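Local coordinates for protein toluene, o-xylene monooxygenase oxygenase subunit (Pseudomonas stutzeri, PDB 2INC) that forms one subunit of the oxygenase component of a toluene/o-xylene monooxygenase, which probably hydroxylates aromatic hydrocarbons with molecular oxygen, at residues B[5-9]-B[10-14]; B[139-142]-B[143-146]; B[294-297]-B[298-302]. All blocks are in the same frame, centred on the assembly; numbering follows the deposited sequence.

Interaction 1 (B[5-9]-B[10-14])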
loop_
_atom_site.group_PDB
_atom_site.type_symbol
_atom_site.label_atom_id
_atom_site.label_comp_id
_atom_site.label_asym_id
_atom_site.label_seq_id
_atom_site.Cartn_x
_atom_site.Cartn_y
_atom_site.Cartn_z
ATOM N N LEU B 5 -22.947 -17.806 -2.946
ATOM C CA LEU B 5 -22.389 -18.544 -1.812
ATOM C C LEU B 5 -21.512 -17.598 -0.999
ATOM O O LEU B 5 -21.193 -16.499 -1.457
ATOM C CB LEU B 5 -21.592 -19.775 -2.303
ATOM C CG LEU B 5 -22.322 -20.834 -3.139
ATOM C CD1 LEU B 5 -21.343 -21.794 -3.781
ATOM C CD2 LEU B 5 -23.317 -21.605 -2.269
ATOM N N LYS B 6 -21.143 -18.023 0.206
ATOM C CA LYS B 6 -20.246 -17.275 1.087
ATOM C C LYS B 6 -18.763 -17.481 0.769
ATOM O O LYS B 6 -17.931 -16.779 1.294
ATOM C CB LYS B 6 -20.438 -17.758 2.527
ATOM C CG LYS B 6 -21.585 -17.094 3.277
ATOM C CD LYS B 6 -21.731 -17.743 4.684
ATOM C CE LYS B 6 -21.728 -16.684 5.822
ATOM N NZ LYS B 6 -22.717 -15.568 5.562
ATOM N N THR B 7 -18.443 -18.481 -0.029
ATOM C CA THR B 7 -17.060 -18.866 -0.298
ATOM C C THR B 7 -17.119 -19.558 -1.640
ATOM O O THR B 7 -18.203 -19.620 -2.227
ATOM C CB THR B 7 -16.479 -19.776 0.827
ATOM O OG1 THR B 7 -15.089 -20.040 0.562
ATOM C CG2 THR B 7 -17.212 -21.094 0.918
ATOM N N TRP B 8 -15.995 -20.070 -2.145
ATOM C CA TRP B 8 -16.002 -20.828 -3.398
ATOM C C TRP B 8 -16.847 -22.087 -3.245
ATOM O O TRP B 8 -16.852 -22.743 -2.187
ATOM C CB TRP B 8 -14.616 -21.324 -3.794
ATOM C CG TRP B 8 -13.542 -20.301 -4.022
ATOM C CD1 TRP B 8 -12.261 -20.343 -3.517
ATOM C CD2 TRP B 8 -13.600 -19.156 -4.871
ATOM N NE1 TRP B 8 -11.544 -19.283 -3.969
ATOM C CE2 TRP B 8 -12.323 -18.531 -4.811
ATOM C CE3 TRP B 8 -14.595 -18.590 -5.687
ATOM C CZ2 TRP B 8 -12.024 -17.337 -5.499
ATOM C CZ3 TRP B 8 -14.298 -17.391 -6.393
ATOM C CH2 TRP B 8 -13.010 -16.789 -6.296
ATOM N N SER B 9 -17.523 -22.463 -4.317
ATOM C CA SER B 9 -18.339 -23.715 -4.292
ATOM C C SER B 9 -17.597 -24.963 -3.763
ATOM O O SER B 9 -18.192 -25.749 -3.036
ATOM C CB SER B 9 -19.008 -23.975 -5.635
ATOM O OG SER B 9 -18.030 -23.920 -6.673
ATOM N N HIS B 10 -16.299 -25.112 -4.056
ATOM C CA HIS B 10 -15.551 -26.283 -3.605
ATOM C C HIS B 10 -15.203 -26.257 -2.122
ATOM O O HIS B 10 -14.789 -27.284 -1.570
ATOM C CB HIS B 10 -14.279 -26.553 -4.464
ATOM C CG HIS B 10 -13.219 -25.495 -4.346
ATOM N ND1 HIS B 10 -12.075 -25.653 -3.586
ATOM C CD2 HIS B 10 -13.118 -24.274 -4.927
ATOM C CE1 HIS B 10 -11.340 -24.553 -3.664
ATOM N NE2 HIS B 10 -11.940 -23.706 -4.484
ATOM N N LEU B 11 -15.363 -25.097 -1.484
ATOM C CA LEU B 11 -15.133 -24.944 -0.052
ATOM C C LEU B 11 -16.423 -24.745 0.734
ATOM O O LEU B 11 -16.390 -24.591 1.960
ATOM C CB LEU B 11 -14.216 -23.743 0.226
ATOM C CG LEU B 11 -12.844 -23.760 -0.458
ATOM C CD1 LEU B 11 -12.163 -22.453 -0.259
ATOM C CD2 LEU B 11 -12.003 -24.897 0.087
ATOM N N ALA B 12 -17.550 -24.701 0.042
ATOM C CA ALA B 12 -18.816 -24.419 0.720
ATOM C C ALA B 12 -19.108 -25.567 1.694
ATOM O O ALA B 12 -18.948 -26.725 1.335
ATOM C CB ALA B 12 -19.952 -24.230 -0.306
ATOM N N GLY B 13 -19.504 -25.258 2.925
ATOM C CA GLY B 13 -19.559 -26.297 3.979
ATOM C C GLY B 13 -18.161 -26.695 4.485
ATOM O O GLY B 13 -17.724 -27.841 4.323
ATOM N N ASN B 14 -17.472 -25.728 5.101
ATOM C CA ASN B 14 -16.170 -25.920 5.763
ATOM C C ASN B 14 -16.253 -25.563 7.261
ATOM O O ASN B 14 -15.221 -25.492 7.960
ATOM C CB ASN B 14 -15.096 -25.038 5.090
ATOM C CG ASN B 14 -14.221 -25.806 4.109
ATOM O OD1 ASN B 14 -14.632 -26.833 3.544
ATOM N ND2 ASN B 14 -12.995 -25.309 3.902
#

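Interaction 2 (B[139-142]-B[143-146])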
loop_
_atom_site.group_PDB
_atom_site.type_symbol
_atom_site.label_atom_id
_atom_site.label_comp_id
_atom_site.label_asym_id
_atom_site.label_seq_id
_atom_site.Cartn_x
_atom_site.Cartn_y
_atom_site.Cartn_z
ATOM N N ALA B 139 3.374 -32.753 -9.353
ATOM C CA ALA B 139 2.524 -33.064 -8.167
ATOM C C ALA B 139 1.033 -33.074 -8.543
ATOM O O ALA B 139 0.596 -32.287 -9.401
ATOM C CB ALA B 139 2.743 -32.047 -7.032
ATOM N N PRO B 140 0.225 -33.947 -7.873
ATOM C CA PRO B 140 -1.201 -34.006 -8.200
ATOM C C PRO B 140 -2.211 -33.027 -7.547
ATOM O O PRO B 140 -3.416 -33.223 -7.740
ATOM C CB PRO B 140 -1.571 -35.434 -7.791
ATOM C CG PRO B 140 -0.683 -35.683 -6.588
ATOM C CD PRO B 140 0.591 -34.944 -6.834
ATOM N N ALA B 141 -1.783 -32.036 -6.773
ATOM C CA ALA B 141 -2.667 -31.090 -6.107
ATOM C C ALA B 141 -1.933 -29.757 -6.066
ATOM O O ALA B 141 -0.721 -29.719 -5.770
ATOM C CB ALA B 141 -2.929 -31.508 -4.729
ATOM N N SER B 142 -2.671 -28.669 -6.278
ATOM C CA SER B 142 -2.095 -27.316 -6.223
ATOM C C SER B 142 -1.467 -26.952 -4.876
ATOM O O SER B 142 -0.481 -26.191 -4.812
ATOM C CB SER B 142 -3.129 -26.279 -6.686
ATOM O OG SER B 142 -4.284 -26.318 -5.862
ATOM N N THR B 143 -1.978 -27.489 -3.786
ATOM C CA THR B 143 -1.390 -27.181 -2.486
ATOM C C THR B 143 -0.053 -27.926 -2.294
ATOM O O THR B 143 0.829 -27.407 -1.615
ATOM C CB THR B 143 -2.302 -27.546 -1.297
ATOM O OG1 THR B 143 -2.801 -28.876 -1.516
ATOM C CG2 THR B 143 -3.458 -26.539 -1.167
ATOM N N ILE B 144 0.118 -29.085 -2.935
ATOM C CA ILE B 144 1.416 -29.780 -2.921
ATOM C C ILE B 144 2.356 -28.992 -3.851
ATOM O O ILE B 144 3.470 -28.646 -3.452
ATOM C CB ILE B 144 1.305 -31.210 -3.425
ATOM C CG1 ILE B 144 0.411 -32.030 -2.505
ATOM C CG2 ILE B 144 2.686 -31.895 -3.471
ATOM C CD1 ILE B 144 0.070 -33.417 -3.166
ATOM N N THR B 145 1.915 -28.711 -5.070
ATOM C CA THR B 145 2.692 -27.833 -5.971
ATOM C C THR B 145 3.199 -26.508 -5.341
ATOM O O THR B 145 4.374 -26.141 -5.529
ATOM C CB THR B 145 1.906 -27.509 -7.262
ATOM O OG1 THR B 145 1.840 -28.680 -8.052
ATOM C CG2 THR B 145 2.611 -26.376 -8.034
ATOM N N ASN B 146 2.356 -25.795 -4.591
ATOM C CA ASN B 146 2.786 -24.529 -4.029
ATOM C C ASN B 146 3.906 -24.683 -2.997
ATOM O O ASN B 146 4.800 -23.860 -2.978
ATOM C CB ASN B 146 1.637 -23.756 -3.427
ATOM C CG ASN B 146 0.679 -23.208 -4.453
ATOM O OD1 ASN B 146 -0.324 -22.610 -4.079
ATOM N ND2 ASN B 146 0.970 -23.418 -5.752
#

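Interaction 3 (B[294-297]-B[298-302])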
loop_
_atom_site.group_PDB
_atom_site.type_symbol
_atom_site.label_atom_id
_atom_site.label_comp_id
_atom_site.label_asym_id
_atom_site.label_seq_id
_atom_site.Cartn_x
_atom_site.Cartn_y
_atom_site.Cartn_z
ATOM N N GLU B 294 29.308 -39.711 3.458
ATOM C CA GLU B 294 30.596 -40.335 3.724
ATOM C C GLU B 294 31.686 -39.589 2.987
ATOM O O GLU B 294 32.660 -39.216 3.621
ATOM C CB GLU B 294 30.585 -41.835 3.408
ATOM C CG GLU B 294 29.914 -42.641 4.558
ATOM C CD GLU B 294 29.463 -44.064 4.133
ATOM O OE1 GLU B 294 29.892 -44.512 3.058
ATOM O OE2 GLU B 294 28.634 -44.692 4.845
ATOM N N ALA B 295 31.509 -39.330 1.685
ATOM C CA ALA B 295 32.595 -38.794 0.868
ATOM C C ALA B 295 32.907 -37.353 1.240
ATOM O O ALA B 295 34.074 -36.943 1.256
ATOM C CB ALA B 295 32.266 -38.858 -0.556
ATOM N N TYR B 296 31.859 -36.583 1.533
ATOM C CA TYR B 296 32.018 -35.168 1.815
ATOM C C TYR B 296 32.581 -34.968 3.219
ATOM O O TYR B 296 33.596 -34.350 3.393
ATOM C CB TYR B 296 30.661 -34.450 1.629
ATOM C CG TYR B 296 30.681 -32.948 1.853
ATOM C CD1 TYR B 296 30.956 -32.078 0.809
ATOM C CD2 TYR B 296 30.371 -32.409 3.094
ATOM C CE1 TYR B 296 30.982 -30.704 0.993
ATOM C CE2 TYR B 296 30.401 -31.007 3.313
ATOM C CZ TYR B 296 30.701 -30.167 2.247
ATOM O OH TYR B 296 30.715 -28.788 2.384
ATOM N N CYS B 297 31.933 -35.547 4.213
ATOM C CA CYS B 297 32.294 -35.297 5.574
ATOM C C CYS B 297 33.605 -35.959 5.974
ATOM O O CYS B 297 34.306 -35.442 6.819
ATOM C CB CYS B 297 31.164 -35.739 6.493
ATOM S SG CYS B 297 29.687 -34.686 6.344
ATOM N N SER B 298 33.966 -37.070 5.348
ATOM C CA SER B 298 35.213 -37.718 5.706
ATOM C C SER B 298 36.372 -36.812 5.336
ATOM O O SER B 298 37.444 -36.891 5.929
ATOM C CB SER B 298 35.361 -39.082 5.029
ATOM O OG SER B 298 35.665 -38.866 3.657
ATOM N N ALA B 299 36.158 -35.948 4.362
ATOM C CA ALA B 299 37.228 -35.081 3.871
ATOM C C ALA B 299 37.370 -33.817 4.702
ATOM O O ALA B 299 38.383 -33.134 4.600
ATOM C CB ALA B 299 37.014 -34.740 2.414
ATOM N N LEU B 300 36.359 -33.499 5.509
ATOM C CA LEU B 300 36.420 -32.364 6.439
ATOM C C LEU B 300 37.323 -32.727 7.625
ATOM O O LEU B 300 37.561 -33.903 7.866
ATOM C CB LEU B 300 35.032 -32.069 6.991
ATOM C CG LEU B 300 33.916 -31.517 6.095
ATOM C CD1 LEU B 300 32.683 -31.336 6.947
ATOM C CD2 LEU B 300 34.333 -30.213 5.525
ATOM N N PRO B 301 37.876 -31.714 8.331
ATOM C CA PRO B 301 38.356 -31.773 9.713
ATOM C C PRO B 301 37.466 -32.607 10.646
ATOM O O PRO B 301 36.237 -32.422 10.681
ATOM C CB PRO B 301 38.321 -30.301 10.140
ATOM C CG PRO B 301 38.701 -29.563 8.869
ATOM C CD PRO B 301 38.193 -30.414 7.703
ATOM N N ASP B 302 38.067 -33.541 11.384
ATOM C CA ASP B 302 37.290 -34.338 12.339
ATOM C C ASP B 302 36.151 -35.041 11.556
ATOM O O ASP B 302 34.984 -35.160 12.015
ATOM C CB ASP B 302 36.759 -33.405 13.420
ATOM C CG ASP B 302 36.466 -34.107 14.731
ATOM O OD1 ASP B 302 36.204 -35.350 14.737
ATOM O OD2 ASP B 302 36.491 -33.381 15.759
#

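Interaction 1 (B[5-9]-B[10-14])
Thr7 and Leu11 meet through their first torsions: in Thr7 (chi1 -176°) OG1 stands opposite the backbone N and CG2 is lodged between N and the carbonyl carbon, while Leu11 swings CG away from its own carbonyl carbon. The methyl CG2 of Thr7 therefore bears on the backbone joining Leu11 to Ala12, 3.7 Å from Ala12 CA. OG1 of Thr7 passes 3.8 Å from CB of Leu11, the two side chains crossing at about a right angle. His10 (chi1 66°) tucks its imidazole beside the indole of Trp8, both side chains pointing the same way. Their planes differ by 14°, but the centroids of the His10 ring and the Trp8 five-membered ring are 5.2 Å apart, so the rings barely overlap. CD1 of Leu11 arrives at the indole edge, near its plane, 3.9 Å from Trp8 CD1. The backbone of Trp8 to Leu11 makes a type I beta turn, closed by Leu11 N to Trp8 O at 2.9 Å; a weak bond from Ala12 N to Ser9 O closes a second, overlapping turn. Replacing Thr7 by glycine would probably open a gap beside the Leu11-Ala12 backbone and leave an aromatic side chain of a neighbouring protein chain without the hydrogen bond it makes with OG1. That chain also takes Ser9 OG, through an acidic side chain, and stacks a ring on His10. Within its own chain, the turn lies in the loop leading to helix 20-25 and is tied to that helix by the hydrogen bond from Trp8 NE1 to Val23 O.

Interaction 2 (B[139-142]-B[143-146])
The amide of Asn146 lies with one face against Ser142 O, which stands almost directly over its CG, 3.2 Å away. Its ND2 therefore has a poor angle to that oxygen, and it is the backbone N of Asn146 that bonds to Ser142 O. The motif is a helix start, with Ala141 at the N-cap of helix 142-172, just after helix 121-138 has ended; this tight connection belongs to a helical bundle consistent with the ferritin-like clan of the family. A methyl cannot cap through its side chain, but the carbonyl of Ala141 opens the alpha-helical ladder: Thr145 N meets Ala141 O at 2.9 Å with an N-H...O angle of 172°, and Ile144 N adds a weak bond to the same oxygen. Ile144 folds back over the connection. Its CG2, opposite the backbone N, touches Ala139 CB at 3.6 Å, while CD1 lies 3.9 Å from Ala141 CB. Buried hydroxyls find partners beyond the turn: Thr143 OG1 bonds to Phe68 O, Thr145 OG1 to His136 O, and Ser142 OG to both Ser25 O and Leu28 N. The longest of the three apolar contacts joins Ile144 CD1 to Pro140 CD, 4.0 Å apart.

Interaction 3 (B[294-297]-B[298-302])
Ser298 N gives its hydrogen bond to Glu294 O, 3.0 Å away, as in a regular alpha turn. The hydroxyl of Ser298, held between the backbone N and the carbonyl carbon (chi1 74°), bends back toward two carbonyls of the preceding turn: OG is 3.0 Å from Glu294 O and 3.5 Å from Ala295 O, both weak, with the single proton unable to serve both. One step on, the pattern tightens. Ala299 N reaches Tyr296 O at 3.2 Å and Leu300 N reaches Cys297 O at 3.1 Å, three residues back rather than four, and each donor sits well above the carbonyl plane, by 69° in the second case. Leu300 then sends CD1 obliquely to within 4.3 Å of Tyr296 CE2.

Outside this first shell, Tyr296 OH is bonded to Phe117 O, and its ring meets those of Phe117 and Trp192 edge-to-face; Leu300 and Ala299 also rest on Phe117. Glu294 OE2 forms a salt bridge with Lys311 NZ, and Cys297 packs on Ala306 and Ile307, both pairs joining this helix to helix 303-319. The shift from i+4 to i+3 bonding is characteristic of an alpha helix winding into a 3-10-like turn at its C-terminal end, here before the short link to the next helix.

All three contacts are local turns along one chain. Interactions 1 and 2 lie on the same side of the chain's centre, with centres 20 Å apart and nearest atoms about 8 Å apart; helix 20-25 bridges them, accepting a bond from Trp8 at Val23 and from Ser142 at Ser25. Both also meet another protein chain of the assembly, whereas none touches interaction 3, which lies across the chain's centre. The centres of interactions 2 and 3 are 37 Å apart. The centres of interactions 1 and 3 are 54 Å apart. In relatives of this family the diiron site lies in the large subunit; this 322-residue chain is probably a smaller one, so none of the three contacts is likely to border the active site.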